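Local atomic coordinates of TlmII (Streptoalloteichus hindustanus, PDB entry 4HVM), a protein that probably takes part in the nonribosomal peptide assembly that produces the antibiotic tallysomycin. Residues R193-S196 with R197-A201; R320-A323 with G324-A328. All coordinates share one frame; numbering follows the deposited sequence.

Interaction 1: residues R193-S196 with R197-A201. With SO4 (sulfate ion), chain E.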
ATOM      1  N   ARG A 193     -13.000   8.031 -22.251  1.00 25.93           N
ATOM      2  CA  ARG A 193     -12.507   8.382 -23.577  1.00 27.46           C
ATOM      3  C   ARG A 193     -10.998   8.604 -23.562  1.00 24.18           C
ATOM      4  O   ARG A 193     -10.275   8.067 -24.401  1.00 25.16           O
ATOM      5  CB  ARG A 193     -13.196   9.649 -24.082  1.00 30.05           C
ATOM      6  CG  ARG A 193     -14.147   9.432 -25.243  1.00 52.44           C
ATOM      7  CD  ARG A 193     -14.401  10.743 -25.970  1.00 66.92           C
ATOM      8  NE  ARG A 193     -13.175  11.288 -26.547  1.00 71.61           N
ATOM      9  CZ  ARG A 193     -12.948  12.583 -26.744  1.00 71.29           C
ATOM     10  NH1 ARG A 193     -13.863  13.480 -26.405  1.00 73.90           N
ATOM     11  NH2 ARG A 193     -11.801  12.985 -27.275  1.00 66.30           N
ATOM     12  N   TRP A 194     -10.540   9.405 -22.604  1.00 19.85           N
ATOM     13  CA  TRP A 194      -9.133   9.774 -22.486  1.00 24.40           C
ATOM     14  C   TRP A 194      -8.227   8.547 -22.420  1.00 32.43           C
ATOM     15  O   TRP A 194      -7.158   8.521 -23.030  1.00 41.44           O
ATOM     16  CB  TRP A 194      -8.926  10.643 -21.242  1.00 14.45           C
ATOM     17  CG  TRP A 194      -7.583  11.320 -21.172  1.00 21.21           C
ATOM     18  CD1 TRP A 194      -7.263  12.552 -21.662  1.00 22.98           C
ATOM     19  CD2 TRP A 194      -6.388  10.810 -20.559  1.00 16.79           C
ATOM     20  NE1 TRP A 194      -5.946  12.840 -21.399  1.00 21.44           N
ATOM     21  CE2 TRP A 194      -5.386  11.788 -20.723  1.00 18.37           C
ATOM     22  CE3 TRP A 194      -6.068   9.622 -19.892  1.00 15.65           C
ATOM     23  CZ2 TRP A 194      -4.088  11.616 -20.247  1.00 21.49           C
ATOM     24  CZ3 TRP A 194      -4.775   9.454 -19.418  1.00 13.85           C
ATOM     25  CH2 TRP A 194      -3.803  10.446 -19.599  1.00 16.06           C
ATOM     26  N   TRP A 195      -8.665   7.530 -21.686  1.00 28.91           N
ATOM     27  CA  TRP A 195      -7.884   6.310 -21.538  1.00 28.80           C
ATOM     28  C   TRP A 195      -8.054   5.365 -22.723  1.00 29.56           C
ATOM     29  O   TRP A 195      -7.142   4.610 -23.053  1.00 32.87           O
ATOM     30  CB  TRP A 195      -8.235   5.604 -20.228  1.00 15.69           C
ATOM     31  CG  TRP A 195      -7.577   6.220 -19.036  1.00 14.52           C
ATOM     32  CD1 TRP A 195      -8.105   7.160 -18.198  1.00 17.79           C
ATOM     33  CD2 TRP A 195      -6.258   5.948 -18.553  1.00 19.61           C
ATOM     34  NE1 TRP A 195      -7.195   7.486 -17.220  1.00 18.33           N
ATOM     35  CE2 TRP A 195      -6.053   6.755 -17.417  1.00 13.06           C
ATOM     36  CE3 TRP A 195      -5.230   5.097 -18.972  1.00 17.21           C
ATOM     37  CZ2 TRP A 195      -4.860   6.735 -16.693  1.00 18.47           C
ATOM     38  CZ3 TRP A 195      -4.048   5.080 -18.254  1.00 13.82           C
ATOM     39  CH2 TRP A 195      -3.872   5.892 -17.128  1.00 12.86           C
ATOM     40  N   SER A 196      -9.222   5.406 -23.359  1.00 28.95           N
ATOM     41  CA  SER A 196      -9.475   4.578 -24.537  1.00 29.91           C
ATOM     42  C   SER A 196      -8.552   4.954 -25.687  1.00 30.24           C
ATOM     43  O   SER A 196      -8.161   4.103 -26.484  1.00 33.94           O
ATOM     44  CB  SER A 196     -10.931   4.703 -24.989  1.00 30.22           C
ATOM     45  OG  SER A 196     -11.800   4.060 -24.067  1.00 35.18           O
ATOM     46  N   ARG A 197      -8.206   6.235 -25.761  1.00 27.82           N
ATOM     47  CA  ARG A 197      -7.357   6.748 -26.828  1.00 30.67           C
ATOM     48  C   ARG A 197      -5.879   6.438 -26.587  1.00 32.21           C
ATOM     49  O   ARG A 197      -5.100   6.322 -27.534  1.00 39.03           O
ATOM     50  CB  ARG A 197      -7.572   8.258 -26.987  1.00 39.75           C
ATOM     51  CG  ARG A 197      -6.662   8.924 -28.009  1.00 55.58           C
ATOM     52  CD  ARG A 197      -6.840  10.439 -28.029  1.00 67.01           C
ATOM     53  NE  ARG A 197      -7.851  10.877 -28.988  1.00 71.45           N
ATOM     54  CZ  ARG A 197      -9.132  11.074 -28.693  1.00 71.92           C
ATOM     55  NH1 ARG A 197      -9.571  10.869 -27.458  1.00 75.24           N
ATOM     56  NH2 ARG A 197      -9.976  11.474 -29.636  1.00 67.25           N
ATOM     57  N   ARG A 198      -5.500   6.284 -25.323  1.00 26.59           N
ATOM     58  CA  ARG A 198      -4.088   6.146 -24.965  1.00 28.26           C
ATOM     59  C   ARG A 198      -3.621   4.715 -24.693  1.00 32.05           C
ATOM     60  O   ARG A 198      -2.465   4.381 -24.954  1.00 34.85           O
ATOM     61  CB  ARG A 198      -3.754   7.058 -23.784  1.00 18.15           C
ATOM     62  CG  ARG A 198      -3.611   8.511 -24.195  1.00 22.86           C
ATOM     63  CD  ARG A 198      -3.654   9.451 -23.011  1.00 28.84           C
ATOM     64  NE  ARG A 198      -3.599  10.848 -23.435  1.00 31.63           N
ATOM     65  CZ  ARG A 198      -4.635  11.523 -23.925  1.00 33.27           C
ATOM     66  NH1 ARG A 198      -4.488  12.791 -24.282  1.00 41.92           N
ATOM     67  NH2 ARG A 198      -5.817  10.932 -24.058  1.00 25.65           N
ATOM     68  N   LEU A 199      -4.515   3.880 -24.172  1.00 26.14           N
ATOM     69  CA  LEU A 199      -4.189   2.481 -23.883  1.00 23.81           C
ATOM     70  C   LEU A 199      -3.593   1.671 -25.051  1.00 28.41           C
ATOM     71  O   LEU A 199      -2.642   0.916 -24.844  1.00 37.61           O
ATOM     72  CB  LEU A 199      -5.393   1.749 -23.277  1.00 19.24           C
ATOM     73  CG  LEU A 199      -5.693   2.036 -21.804  1.00 22.89           C
ATOM     74  CD1 LEU A 199      -6.925   1.273 -21.338  1.00 20.21           C
ATOM     75  CD2 LEU A 199      -4.490   1.699 -20.933  1.00 22.30           C
ATOM     76  N   PRO A 200      -4.147   1.810 -26.273  1.00 25.13           N
ATOM     77  CA  PRO A 200      -3.544   1.043 -27.371  1.00 26.68           C
ATOM     78  C   PRO A 200      -2.129   1.496 -27.726  1.00 30.11           C
ATOM     79  O   PRO A 200      -1.366   0.713 -28.290  1.00 39.18           O
ATOM     80  CB  PRO A 200      -4.484   1.323 -28.548  1.00 24.29           C
ATOM     81  CG  PRO A 200      -5.777   1.697 -27.924  1.00 23.54           C
ATOM     82  CD  PRO A 200      -5.399   2.462 -26.698  1.00 21.77           C
ATOM     83  N   ALA A 201      -1.787   2.738 -27.401  1.00 26.10           N
ATOM     84  CA  ALA A 201      -0.494   3.295 -27.783  1.00 31.01           C
ATOM     85  C   ALA A 201       0.615   2.958 -26.789  1.00 35.24           C
ATOM     86  O   ALA A 201       1.783   3.258 -27.029  1.00 37.65           O
ATOM     87  CB  ALA A 201      -0.604   4.799 -27.966  1.00 32.70           C
TER
HETATM   88  S   SO4 E 501      -7.503  14.073 -25.528  1.00 76.93           S
HETATM   89  O1  SO4 E 501      -7.430  14.069 -26.986  1.00 82.02           O
HETATM   90  O2  SO4 E 501      -8.727  14.732 -25.073  1.00 74.20           O
HETATM   91  O3  SO4 E 501      -7.513  12.689 -25.063  1.00 80.82           O
HETATM   92  O4  SO4 E 501      -6.342  14.787 -25.000  1.00 67.30           O
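With its CG trans to the backbone N (chi1 -168°), Trp194 extends its indole forward along the helix, against Arg198, whose CG sits beside its own backbone N and whose chain runs extended to NE. The guanidinium lies flat on the indole, the two planes 8° apart: Arg198 CZ is 3.4 Å from the centroid of the Trp194 five-membered ring, a cation-pi stack, while CD lies over the six-membered ring in a CH-pi contact. The guanidinium is also gripped at its edge. Arg198 NH2 donates to Trp194 O at 2.9 Å, in the carbonyl plane and on a lone pair, and to sulfate O3 at 2.6 Å; its NH1 reaches sulfate O4 at 2.8 Å and, weakly, O3. These bonds and the stacked ring together fix its rotation. Arg193 and Arg197 run side by side near the same anion, Arg197 turning one guanidinium face to O1, so the sulfate, probably from the crystallisation liquor, would offset their positive charges. On the buried side, Leu199 CD2 meets the edge of the Trp195 ring at CE3, 4.0 Å away, and Leu341 of helix 335-344 packs on both residues. Leu199 N still bonds to Trp195 O at 2.9 Å, whereas Pro200 has no N-H to continue the pattern. The whole is an i to i+4 Trp-Arg cation-pi pair at the C-terminal end of helix 185-198, with a sulfate bound at the guanidinium edge.

Interaction 2: residues R320-A323 with G324-A328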
ATOM      1  N   ARG A 320       9.852  15.417 -15.947  1.00 26.22           N
ATOM      2  CA  ARG A 320       9.147  14.525 -16.854  1.00 22.28           C
ATOM      3  C   ARG A 320       8.283  13.510 -16.103  1.00 22.72           C
ATOM      4  O   ARG A 320       7.241  13.084 -16.601  1.00 19.40           O
ATOM      5  CB  ARG A 320      10.147  13.832 -17.782  1.00 12.58           C
ATOM      6  CG  ARG A 320      11.089  14.815 -18.462  1.00 26.59           C
ATOM      7  CD  ARG A 320      11.903  14.176 -19.562  1.00 22.29           C
ATOM      8  NE  ARG A 320      12.664  15.165 -20.320  1.00 29.13           N
ATOM      9  CZ  ARG A 320      13.097  14.989 -21.563  1.00 45.68           C
ATOM     10  NH1 ARG A 320      13.782  15.950 -22.166  1.00 54.68           N
ATOM     11  NH2 ARG A 320      12.843  13.859 -22.209  1.00 46.86           N
ATOM     12  N   THR A 321       8.713  13.135 -14.902  1.00 22.58           N
ATOM     13  CA  THR A 321       7.945  12.226 -14.059  1.00 16.02           C
ATOM     14  C   THR A 321       6.691  12.913 -13.537  1.00 18.70           C
ATOM     15  O   THR A 321       5.602  12.338 -13.536  1.00 19.23           O
ATOM     16  CB  THR A 321       8.774  11.757 -12.854  1.00 16.90           C
ATOM     17  OG1 THR A 321       9.961  11.102 -13.316  1.00 27.29           O
ATOM     18  CG2 THR A 321       7.972  10.803 -11.984  1.00  9.23           C
ATOM     19  N   GLN A 322       6.858  14.154 -13.093  1.00 21.47           N
ATOM     20  CA  GLN A 322       5.755  14.932 -12.540  1.00 18.58           C
ATOM     21  C   GLN A 322       4.719  15.273 -13.608  1.00 17.97           C
ATOM     22  O   GLN A 322       3.523  15.340 -13.327  1.00 13.09           O
ATOM     23  CB  GLN A 322       6.286  16.212 -11.889  1.00 20.47           C
ATOM     24  CG  GLN A 322       5.227  17.081 -11.223  1.00 34.02           C
ATOM     25  CD  GLN A 322       5.837  18.269 -10.507  1.00 44.96           C
ATOM     26  OE1 GLN A 322       6.963  18.193 -10.017  1.00 52.38           O
ATOM     27  NE2 GLN A 322       5.106  19.377 -10.455  1.00 39.35           N
ATOM     28  N   ALA A 323       5.185  15.486 -14.835  1.00 14.08           N
ATOM     29  CA  ALA A 323       4.297  15.816 -15.945  1.00  9.77           C
ATOM     30  C   ALA A 323       3.416  14.630 -16.320  1.00 13.79           C
ATOM     31  O   ALA A 323       2.252  14.797 -16.681  1.00 22.22           O
ATOM     32  CB  ALA A 323       5.098  16.281 -17.146  1.00 10.54           C
ATOM     33  N   GLY A 324       3.980  13.430 -16.241  1.00 12.56           N
ATOM     34  CA  GLY A 324       3.235  12.227 -16.550  1.00  9.32           C
ATOM     35  C   GLY A 324       2.262  11.869 -15.447  1.00 21.81           C
ATOM     36  O   GLY A 324       1.136  11.448 -15.713  1.00 20.37           O
ATOM     37  N   PHE A 325       2.698  12.042 -14.204  1.00 15.34           N
ATOM     38  CA  PHE A 325       1.884  11.696 -13.045  1.00 17.27           C
ATOM     39  C   PHE A 325       0.664  12.599 -12.916  1.00 17.00           C
ATOM     40  O   PHE A 325      -0.459  12.118 -12.787  1.00 18.45           O
ATOM     41  CB  PHE A 325       2.722  11.760 -11.769  1.00  7.77           C
ATOM     42  CG  PHE A 325       1.946  11.472 -10.514  1.00  8.49           C
ATOM     43  CD1 PHE A 325       1.590  10.173 -10.181  1.00  7.70           C
ATOM     44  CD2 PHE A 325       1.586  12.500  -9.658  1.00  7.55           C
ATOM     45  CE1 PHE A 325       0.882   9.910  -9.020  1.00 10.46           C
ATOM     46  CE2 PHE A 325       0.882  12.242  -8.498  1.00  7.49           C
ATOM     47  CZ  PHE A 325       0.528  10.947  -8.178  1.00 11.34           C
ATOM     48  N   LEU A 326       0.891  13.908 -12.946  1.00 13.18           N
ATOM     49  CA  LEU A 326      -0.198  14.872 -12.826  1.00  8.28           C
ATOM     50  C   LEU A 326      -1.185  14.756 -13.983  1.00 13.56           C
ATOM     51  O   LEU A 326      -2.380  14.991 -13.817  1.00 26.42           O
ATOM     52  CB  LEU A 326       0.353  16.294 -12.736  1.00 13.01           C
ATOM     53  CG  LEU A 326       1.132  16.622 -11.466  1.00  8.57           C
ATOM     54  CD1 LEU A 326       1.712  18.017 -11.542  1.00 11.25           C
ATOM     55  CD2 LEU A 326       0.228  16.491 -10.260  1.00  8.46           C
ATOM     56  N   ASP A 327      -0.679  14.393 -15.155  1.00 12.26           N
ATOM     57  CA  ASP A 327      -1.529  14.189 -16.321  1.00 13.81           C
ATOM     58  C   ASP A 327      -2.497  13.032 -16.077  1.00 15.66           C
ATOM     59  O   ASP A 327      -3.673  13.101 -16.439  1.00 18.38           O
ATOM     60  CB  ASP A 327      -0.671  13.919 -17.559  1.00 19.11           C
ATOM     61  CG  ASP A 327      -1.433  14.115 -18.857  1.00 31.19           C
ATOM     62  OD1 ASP A 327      -2.442  14.855 -18.866  1.00 31.56           O
ATOM     63  OD2 ASP A 327      -1.012  13.532 -19.877  1.00 39.63           O
ATOM     64  N   ALA A 328      -1.993  11.973 -15.449  1.00  8.87           N
ATOM     65  CA  ALA A 328      -2.802  10.808 -15.119  1.00  8.89           C
ATOM     66  C   ALA A 328      -3.771  11.120 -13.985  1.00 14.88           C
ATOM     67  O   ALA A 328      -4.897  10.626 -13.969  1.00 18.73           O
ATOM     68  CB  ALA A 328      -1.912   9.634 -14.743  1.00  8.62           C
TER
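Side-chain contact between the two segments is carried by Gln322 and Leu326, one helical turn apart. The glutamine places CG trans to its backbone N (chi1 -178°) and stays extended beyond it, so it lies alongside the leucine and points the same way; its CG meets Leu326 CD1 at 3.7 Å, and NE2 passes the same methyl at 3.8 Å. Backbone hydrogen bonds supply the rest of the link, each from an amide to the carbonyl four residues earlier. Phe325 N to Thr321 O and Leu326 N to Gln322 O are both 3.0 Å long, the second being the straighter at 166°. Gly324 N reaches Arg320 O at 3.3 Å, and the bond from Asp327 N to Ala323 O is weak. Gln322, Ala323 and Leu326 form the exposed side of helix 314-330. Its inner side faces strand 297-305, where Phe325 meets Phe302 edge-to-face and Thr321 touches Val304; Phe325 also reaches strand 274-282, and both residues pack against helix 241-255.

In the fold
Both contacts are local, along or at the end of one helix: interaction 1 spans the last turn of helix 185-198 and the residues just after it, interaction 2 the middle and later turns of helix 314-330. Neither is a core contact: interaction 1 is partly buried, interaction 2 belongs to the surface. Their chemistry differs accordingly, with a charged, aromatic cluster around an anion in 193-201 and regular helix bonding with one glutamine-leucine pair in 320-328. Their centres are about 16 Å apart, yet they touch where Trp194 CZ2 packs 3.6 Å from Asp327 OD2. His331 also joins them, stacking on Trp194, accepting from Trp195 NE1 through its carbonyl and bonding Asp327 O through ND1.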